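Local coordinates for putative sugar binding protein (Geobacillus stearothermophilus, PDB 6GT9) that binds galactose in the cleft between its two lobes and, as a glucose-galactose binding protein, probably serves sugar sensing in a galactan utilization system, at residues E39-D43 against Y44-V48; E192-T196 against R197-A201; G219-A222 against L223-I226. All blocks are in the same frame, centred on the assembly; numbering follows the deposited sequence.

Contact 1: residues E39-D43 against Y44-V48; sequences ELDND and YWRLV. With GAL (beta-D-galactopyranose), chain E.
The N-cap of helix 43-59, in the wall of the galactose site, is built by Asn42, whose amide holds the first turn of the helix with one end and the sugar with the other. Its OD1 accepts from Trp45 N at 3.1 Å, in the plane of the amide carbonyl and on a lone pair, and takes a weaker bond from Tyr44 N. With CG anti to the backbone N (chi1 172°), the carboxamide swings back over the start of the helix, and ND2 gives a hydrogen bond to GAL O6 at 3.1 Å. A flipped amide would probably lose both sets of bonds, since OD1 takes backbone N-H groups and ND2 gives to the sugar. This is the N-terminal helix end that, in the periplasmic binding protein fold, follows the first strand of a lobe, here strand 32-36 and a type I turn from Glu39 to Asn42. Two aromatic residues of the first turn also meet the sugar. Tyr44 lays one ring face under the sugar, with GAL C1 3.9 Å above the ring centre, a CH-pi type of packing; its OH makes a weak bond to Asp119. Trp45 brings its indole nitrogen near the sugar, NE1 lying 3.2 Å from GAL O3, while Tyr44 CD1 sits over one face of the indole near the rim. Away from the sugar, Arg46 folds back, bent at chi2, to reach the preceding turn. Its NE donates to Asp41 OD1 at 3.2 Å in a nearly straight salt bridge (162°) that uses the anti lone pair of the carboxylate, the two planes standing 74° apart. Leu40 O lies over one face of that guanidinium, whose NH1 has a second carboxylate partner in Glu49.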
# COMPACT_ATOMS: atom_id res chain seq x y z
N GLU A 39 2.27 -5.97 -7.77
CA GLU A 39 3.51 -6.48 -8.35
C GLU A 39 3.79 -7.82 -7.70
O GLU A 39 3.77 -7.94 -6.47
CB GLU A 39 4.67 -5.51 -8.12
CG GLU A 39 5.94 -5.84 -8.93
CD GLU A 39 7.03 -4.78 -8.76
OE1 GLU A 39 7.93 -4.97 -7.92
OE2 GLU A 39 6.93 -3.74 -9.44
N LEU A 40 4.04 -8.83 -8.54
CA LEU A 40 4.00 -10.23 -8.11
C LEU A 40 4.92 -10.50 -6.93
O LEU A 40 4.49 -11.01 -5.89
CB LEU A 40 4.35 -11.15 -9.29
CG LEU A 40 3.96 -12.62 -9.18
CD1 LEU A 40 2.47 -12.78 -9.40
CD2 LEU A 40 4.74 -13.48 -10.19
N ASP A 41 6.21 -10.19 -7.08
CA ASP A 41 7.18 -10.51 -6.04
C ASP A 41 7.50 -9.33 -5.13
O ASP A 41 8.55 -9.32 -4.47
CB ASP A 41 8.45 -11.08 -6.66
CG ASP A 41 9.29 -11.88 -5.67
OD1 ASP A 41 8.70 -12.64 -4.86
OD2 ASP A 41 10.54 -11.75 -5.69
N ASN A 42 6.63 -8.32 -5.07
CA ASN A 42 6.80 -7.27 -4.06
C ASN A 42 6.62 -7.86 -2.67
O ASN A 42 5.66 -8.59 -2.42
CB ASN A 42 5.79 -6.15 -4.30
CG ASN A 42 5.78 -5.12 -3.15
OD1 ASN A 42 5.00 -5.24 -2.22
ND2 ASN A 42 6.65 -4.14 -3.24
N ASP A 43 7.52 -7.52 -1.74
CA ASP A 43 7.53 -8.17 -0.43
C ASP A 43 6.23 -7.96 0.34
O ASP A 43 5.78 -8.85 1.07
CB ASP A 43 8.70 -7.67 0.41
CG ASP A 43 10.04 -8.19 -0.09
OD1 ASP A 43 10.03 -9.02 -1.03
OD2 ASP A 43 11.08 -7.79 0.46
N TYR A 44 5.65 -6.77 0.24
CA TYR A 44 4.41 -6.51 0.96
C TYR A 44 3.27 -7.36 0.39
O TYR A 44 2.50 -7.98 1.14
CB TYR A 44 4.08 -5.01 0.90
CG TYR A 44 2.69 -4.61 1.38
CD1 TYR A 44 1.60 -4.69 0.53
CD2 TYR A 44 2.47 -4.13 2.68
CE1 TYR A 44 0.32 -4.33 0.95
CE2 TYR A 44 1.21 -3.76 3.11
CZ TYR A 44 0.13 -3.87 2.24
OH TYR A 44 -1.14 -3.51 2.62
N TRP A 45 3.17 -7.43 -0.94
CA TRP A 45 2.11 -8.21 -1.57
C TRP A 45 2.27 -9.71 -1.35
O TRP A 45 1.27 -10.44 -1.34
CB TRP A 45 2.04 -7.86 -3.06
CG TRP A 45 1.19 -6.67 -3.21
CD1 TRP A 45 1.59 -5.39 -3.35
CD2 TRP A 45 -0.23 -6.64 -3.08
NE1 TRP A 45 0.50 -4.55 -3.38
CE2 TRP A 45 -0.63 -5.29 -3.20
CE3 TRP A 45 -1.21 -7.63 -2.91
CZ2 TRP A 45 -1.96 -4.90 -3.15
CZ3 TRP A 45 -2.53 -7.24 -2.87
CH2 TRP A 45 -2.90 -5.89 -2.99
N ARG A 46 3.49 -10.19 -1.13
CA ARG A 46 3.64 -11.59 -0.77
C ARG A 46 3.11 -11.87 0.63
O ARG A 46 2.65 -12.98 0.92
CB ARG A 46 5.11 -12.02 -0.89
CG ARG A 46 5.63 -12.16 -2.32
CD ARG A 46 5.07 -13.40 -3.04
NE ARG A 46 5.76 -13.66 -4.30
CZ ARG A 46 5.36 -14.54 -5.22
NH1 ARG A 46 4.25 -15.25 -5.04
NH2 ARG A 46 6.06 -14.71 -6.34
N LEU A 47 3.15 -10.87 1.52
CA LEU A 47 2.50 -11.01 2.82
C LEU A 47 0.98 -11.08 2.67
O LEU A 47 0.33 -11.87 3.35
CB LEU A 47 2.88 -9.86 3.74
CG LEU A 47 4.25 -9.91 4.41
CD1 LEU A 47 4.41 -8.72 5.38
CD2 LEU A 47 4.43 -11.23 5.14
N VAL A 48 0.42 -10.23 1.81
CA VAL A 48 -1.02 -10.29 1.55
C VAL A 48 -1.38 -11.67 1.02
O VAL A 48 -2.39 -12.25 1.43
CB VAL A 48 -1.44 -9.18 0.57
CG1 VAL A 48 -2.91 -9.31 0.26
CG2 VAL A 48 -1.12 -7.81 1.12
C1 GAL E . 2.42 -0.67 0.48
C2 GAL E . 1.14 -0.64 -0.32
C3 GAL E . 1.11 -1.75 -1.38
C4 GAL E . 2.33 -1.65 -2.28
C5 GAL E . 3.60 -1.59 -1.45
C6 GAL E . 4.84 -1.30 -2.30
O1 GAL E . 2.42 0.39 1.43
O2 GAL E . -0.00 -0.82 0.54
O3 GAL E . -0.00 -1.59 -2.21
O4 GAL E . 2.24 -0.48 -3.10
O5 GAL E . 3.55 -0.54 -0.40
O6 GAL E . 6.02 -1.61 -1.59

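Contact 2: residues E192-T196 against R197-A201; sequences ESHIT and RVQAA. With GAL (beta-D-galactopyranose), chain E; SO4 (sulfate ion), chain F.
His194 ND1 donates to Gln199 OE1 at 2.7 Å, a nearly straight bond (164°) that meets the amide oxygen close to the imidazole plane, with ring and amide turned 48° against each other. The glutamine reaches it with its chain extended beyond CG, and its CB presses on Ser193 O at 3.0 Å. One residue before the helix, Thr196 is the N-cap: OG1, held between the backbone N and the carbonyl carbon (chi1 75°), accepts from Gln199 N at 3.1 Å, while Thr196 O receives Ala200 N. Were the glutamine an alanine, His194 ND1 would probably be left without this acceptor and the imidazole freer to turn. At the helix end itself a sulfate, probably from the crystallisation liquor, takes Arg197 N on O2 at 2.7 Å and Val198 N on O3, with Arg197 NH1 also bonded to O4, the sulfate lying at the edge of the guanidinium. In the loop before the cap, Ile195 rests CG2 against GAL C6 at 3.6 Å, an apolar contact in the sugar pocket. Arg197 also pairs with Asp43 and Glu251. Ala200 and Ala201 pack on helix 224-235, and the loop joins strand 185-192, at the edge of the mixed sheet, to helix 197-210.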
# COMPACT_ATOMS: atom_id res chain seq x y z
N GLU A 192 8.61 9.89 -7.38
CA GLU A 192 8.07 8.55 -7.51
C GLU A 192 9.18 7.50 -7.43
O GLU A 192 10.24 7.65 -8.05
CB GLU A 192 7.34 8.39 -8.83
CG GLU A 192 6.16 9.32 -8.99
CD GLU A 192 5.53 9.20 -10.36
OE1 GLU A 192 6.01 9.88 -11.30
OE2 GLU A 192 4.56 8.43 -10.51
N SER A 193 8.92 6.43 -6.69
CA SER A 193 9.87 5.33 -6.55
C SER A 193 9.52 4.11 -7.41
O SER A 193 10.35 3.21 -7.52
CB SER A 193 9.95 4.89 -5.09
OG SER A 193 8.72 4.27 -4.70
N HIS A 194 8.32 4.05 -7.97
CA HIS A 194 7.83 2.86 -8.68
C HIS A 194 8.02 1.60 -7.83
O HIS A 194 8.36 0.52 -8.32
CB HIS A 194 8.50 2.75 -10.05
CG HIS A 194 8.21 3.93 -10.91
ND1 HIS A 194 9.12 4.93 -11.14
CD2 HIS A 194 7.06 4.32 -11.51
CE1 HIS A 194 8.57 5.87 -11.89
NE2 HIS A 194 7.31 5.53 -12.13
N ILE A 195 7.75 1.76 -6.52
CA ILE A 195 7.79 0.76 -5.46
C ILE A 195 9.00 -0.18 -5.51
O ILE A 195 8.89 -1.35 -5.14
CB ILE A 195 6.47 -0.05 -5.41
CG1 ILE A 195 6.25 -0.91 -6.65
CG2 ILE A 195 5.28 0.87 -5.19
CD1 ILE A 195 5.10 -1.88 -6.44
N THR A 196 10.17 0.34 -5.88
CA THR A 196 11.39 -0.44 -5.75
C THR A 196 12.32 0.26 -4.77
O THR A 196 12.28 1.48 -4.62
CB THR A 196 12.11 -0.65 -7.09
OG1 THR A 196 12.77 0.55 -7.49
CG2 THR A 196 11.10 -1.07 -8.19
N ARG A 197 13.16 -0.54 -4.10
CA ARG A 197 14.16 0.05 -3.21
C ARG A 197 15.12 0.94 -3.99
O ARG A 197 15.55 2.00 -3.50
CB ARG A 197 14.97 -1.03 -2.49
CG ARG A 197 14.21 -1.84 -1.49
CD ARG A 197 15.11 -2.91 -0.93
NE ARG A 197 14.36 -3.93 -0.22
CZ ARG A 197 13.62 -4.87 -0.81
NH1 ARG A 197 13.52 -4.92 -2.14
NH2 ARG A 197 12.99 -5.77 -0.08
N VAL A 198 15.46 0.54 -5.21
CA VAL A 198 16.55 1.20 -5.92
C VAL A 198 16.11 2.56 -6.44
O VAL A 198 16.89 3.53 -6.39
CB VAL A 198 17.09 0.29 -7.04
CG1 VAL A 198 17.96 1.09 -8.00
CG2 VAL A 198 17.91 -0.82 -6.41
N GLN A 199 14.88 2.68 -6.92
CA GLN A 199 14.44 4.00 -7.36
C GLN A 199 14.17 4.92 -6.17
O GLN A 199 14.42 6.13 -6.26
CB GLN A 199 13.22 3.91 -8.26
CG GLN A 199 13.55 3.83 -9.74
CD GLN A 199 12.33 4.02 -10.61
OE1 GLN A 199 11.75 5.11 -10.65
NE2 GLN A 199 11.94 2.97 -11.31
N ALA A 200 13.69 4.38 -5.05
CA ALA A 200 13.54 5.21 -3.86
C ALA A 200 14.88 5.81 -3.45
O ALA A 200 14.97 7.02 -3.19
CB ALA A 200 12.94 4.39 -2.71
N ALA A 201 15.93 4.99 -3.42
CA ALA A 201 17.27 5.48 -3.10
C ALA A 201 17.77 6.49 -4.13
O ALA A 201 18.33 7.54 -3.76
CB ALA A 201 18.25 4.31 -2.98
C1 GAL E . 2.42 -0.67 0.48
C2 GAL E . 1.14 -0.64 -0.32
C3 GAL E . 1.11 -1.75 -1.38
C4 GAL E . 2.33 -1.65 -2.28
C5 GAL E . 3.60 -1.59 -1.45
C6 GAL E . 4.84 -1.30 -2.30
O1 GAL E . 2.42 0.39 1.43
O2 GAL E . -0.00 -0.82 0.54
O3 GAL E . -0.00 -1.59 -2.21
O4 GAL E . 2.24 -0.48 -3.10
O5 GAL E . 3.55 -0.54 -0.40
O6 GAL E . 6.02 -1.61 -1.59
S SO4 F . 14.40 -3.45 -5.46
O1 SO4 F . 14.14 -4.40 -6.55
O2 SO4 F . 13.17 -3.21 -4.69
O3 SO4 F . 14.89 -2.20 -6.02
O4 SO4 F . 15.38 -3.99 -4.51

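Contact 3: residues G219-A222 against L223-I226; sequences GTSA and LDAI. With GAL (beta-D-galactopyranose), chain E.
The chain turns from strand 216-219 into helix 224-235 through a tight loop, closed by Asp224 N donating to Ser221 O at 3.2 Å from above the carbonyl plane. The Asp224 carboxylate then folds back under the loop it has just left. With CG beside the backbone N (chi1 -65°), OD2 collects three donors: Ser221 OG at 2.6 Å, arriving from above the carboxylate plane, and weak bonds from Ser221 N and Thr220 N. These would probably stabilise its negative charge in a wholly buried setting, and OD1 has a further partner in Ser193. Gly219 lies directly against Asp224, CA to CB 3.7 Å, where a CB on the strand residue would probably collide with that of Asp224. Ser221 OG, lodged between its own backbone N and carbonyl carbon (chi1 69°), both donates to Asp224 and accepts from a water, which in turn accepts from Leu223 N and hydrogen-bonds to GAL O6 at 2.7 Å. Two more waters bridge the start of the helix, one from Ser221 O to Ala225 N, the other from Ala222 O to Ile226 N. The loop meets the sugar directly as well: Ala222 N donates to GAL O5 at 2.9 Å and more weakly to O6, and Ala222 CB approaches O6 at 3.3 Å. Thr220 O is tied to Arg171, which itself hydrogen-bonds the galactose, and Thr220 OG1 to Gln168. A loop between a parallel strand and the following helix, offering a backbone N-H to the ligand at the C-terminal edge of the sheet, is one way in which the alpha/beta lobes of periplasmic binding proteins line their cleft.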
# COMPACT_ATOMS: atom_id res chain seq x y z
N GLY A 219 7.95 8.57 3.22
CA GLY A 219 7.73 7.54 2.21
C GLY A 219 6.34 6.95 2.37
O GLY A 219 5.89 6.73 3.49
N THR A 220 5.66 6.72 1.24
CA THR A 220 4.25 6.33 1.32
C THR A 220 3.99 4.90 0.90
O THR A 220 2.82 4.50 0.85
CB THR A 220 3.38 7.27 0.47
OG1 THR A 220 3.67 7.11 -0.93
CG2 THR A 220 3.63 8.73 0.87
N SER A 221 5.03 4.12 0.60
CA SER A 221 4.85 2.71 0.28
C SER A 221 5.98 1.93 0.93
O SER A 221 6.92 2.50 1.48
CB SER A 221 4.77 2.49 -1.24
OG SER A 221 6.01 2.73 -1.88
N ALA A 222 5.89 0.59 0.85
CA ALA A 222 6.57 -0.26 1.82
C ALA A 222 8.09 -0.22 1.74
O ALA A 222 8.76 -0.52 2.74
CB ALA A 222 6.11 -1.71 1.67
N LEU A 223 8.67 0.14 0.59
CA LEU A 223 10.12 0.12 0.40
C LEU A 223 10.73 1.52 0.35
O LEU A 223 11.96 1.64 0.26
CB LEU A 223 10.46 -0.65 -0.88
CG LEU A 223 9.92 -2.08 -0.89
CD1 LEU A 223 10.06 -2.74 -2.27
CD2 LEU A 223 10.58 -2.93 0.19
N ASP A 224 9.92 2.57 0.41
CA ASP A 224 10.43 3.92 0.21
C ASP A 224 11.40 4.33 1.31
O ASP A 224 12.51 4.81 1.03
CB ASP A 224 9.26 4.90 0.13
CG ASP A 224 8.40 4.67 -1.07
OD1 ASP A 224 8.94 4.24 -2.11
OD2 ASP A 224 7.18 4.93 -0.98
N ALA A 225 10.99 4.17 2.57
CA ALA A 225 11.85 4.62 3.67
C ALA A 225 13.11 3.77 3.76
O ALA A 225 14.15 4.24 4.24
CB ALA A 225 11.08 4.60 4.98
N ILE A 226 13.04 2.53 3.29
CA ILE A 226 14.24 1.71 3.19
C ILE A 226 15.21 2.31 2.18
O ILE A 226 16.42 2.41 2.44
CB ILE A 226 13.86 0.27 2.83
CG1 ILE A 226 13.15 -0.39 4.01
CG2 ILE A 226 15.10 -0.53 2.40
CD1 ILE A 226 12.36 -1.63 3.61
C1 GAL E . 2.42 -0.67 0.48
C2 GAL E . 1.14 -0.64 -0.32
C3 GAL E . 1.11 -1.75 -1.38
C4 GAL E . 2.33 -1.65 -2.28
C5 GAL E . 3.60 -1.59 -1.45
C6 GAL E . 4.84 -1.30 -2.30
O1 GAL E . 2.42 0.39 1.43
O2 GAL E . -0.00 -0.82 0.54
O3 GAL E . -0.00 -1.59 -2.21
O4 GAL E . 2.24 -0.48 -3.10
O5 GAL E . 3.55 -0.54 -0.40
O6 GAL E . 6.02 -1.61 -1.59
O HOH W 1 8.40 3.41 3.65
O HOH W 2 7.51 0.63 -2.13
O HOH W 3 10.23 1.25 4.11

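In the fold
All three contacts are strand-to-helix connections that converge on one galactose, and they follow one another along the chain without overlap. Contact 1 leaves strand 32-36 of the parallel sheet, whereas contacts 2 and 3 leave strands 185-192 and 216-219 of the mixed sheet in the other lobe. Centres of contacts 2 and 3 lie about 8 Å apart, joined by a probable hydrogen bond between Ser193 and Asp224; the centre of contact 1 stands about 15 and 14 Å from theirs. Across the cleft, the Asp43–Arg197 salt bridge and the packing of Asn42 on Leu223 and Tyr44 on Ala222 join the lobes, consistent with a closed, sugar-bound form.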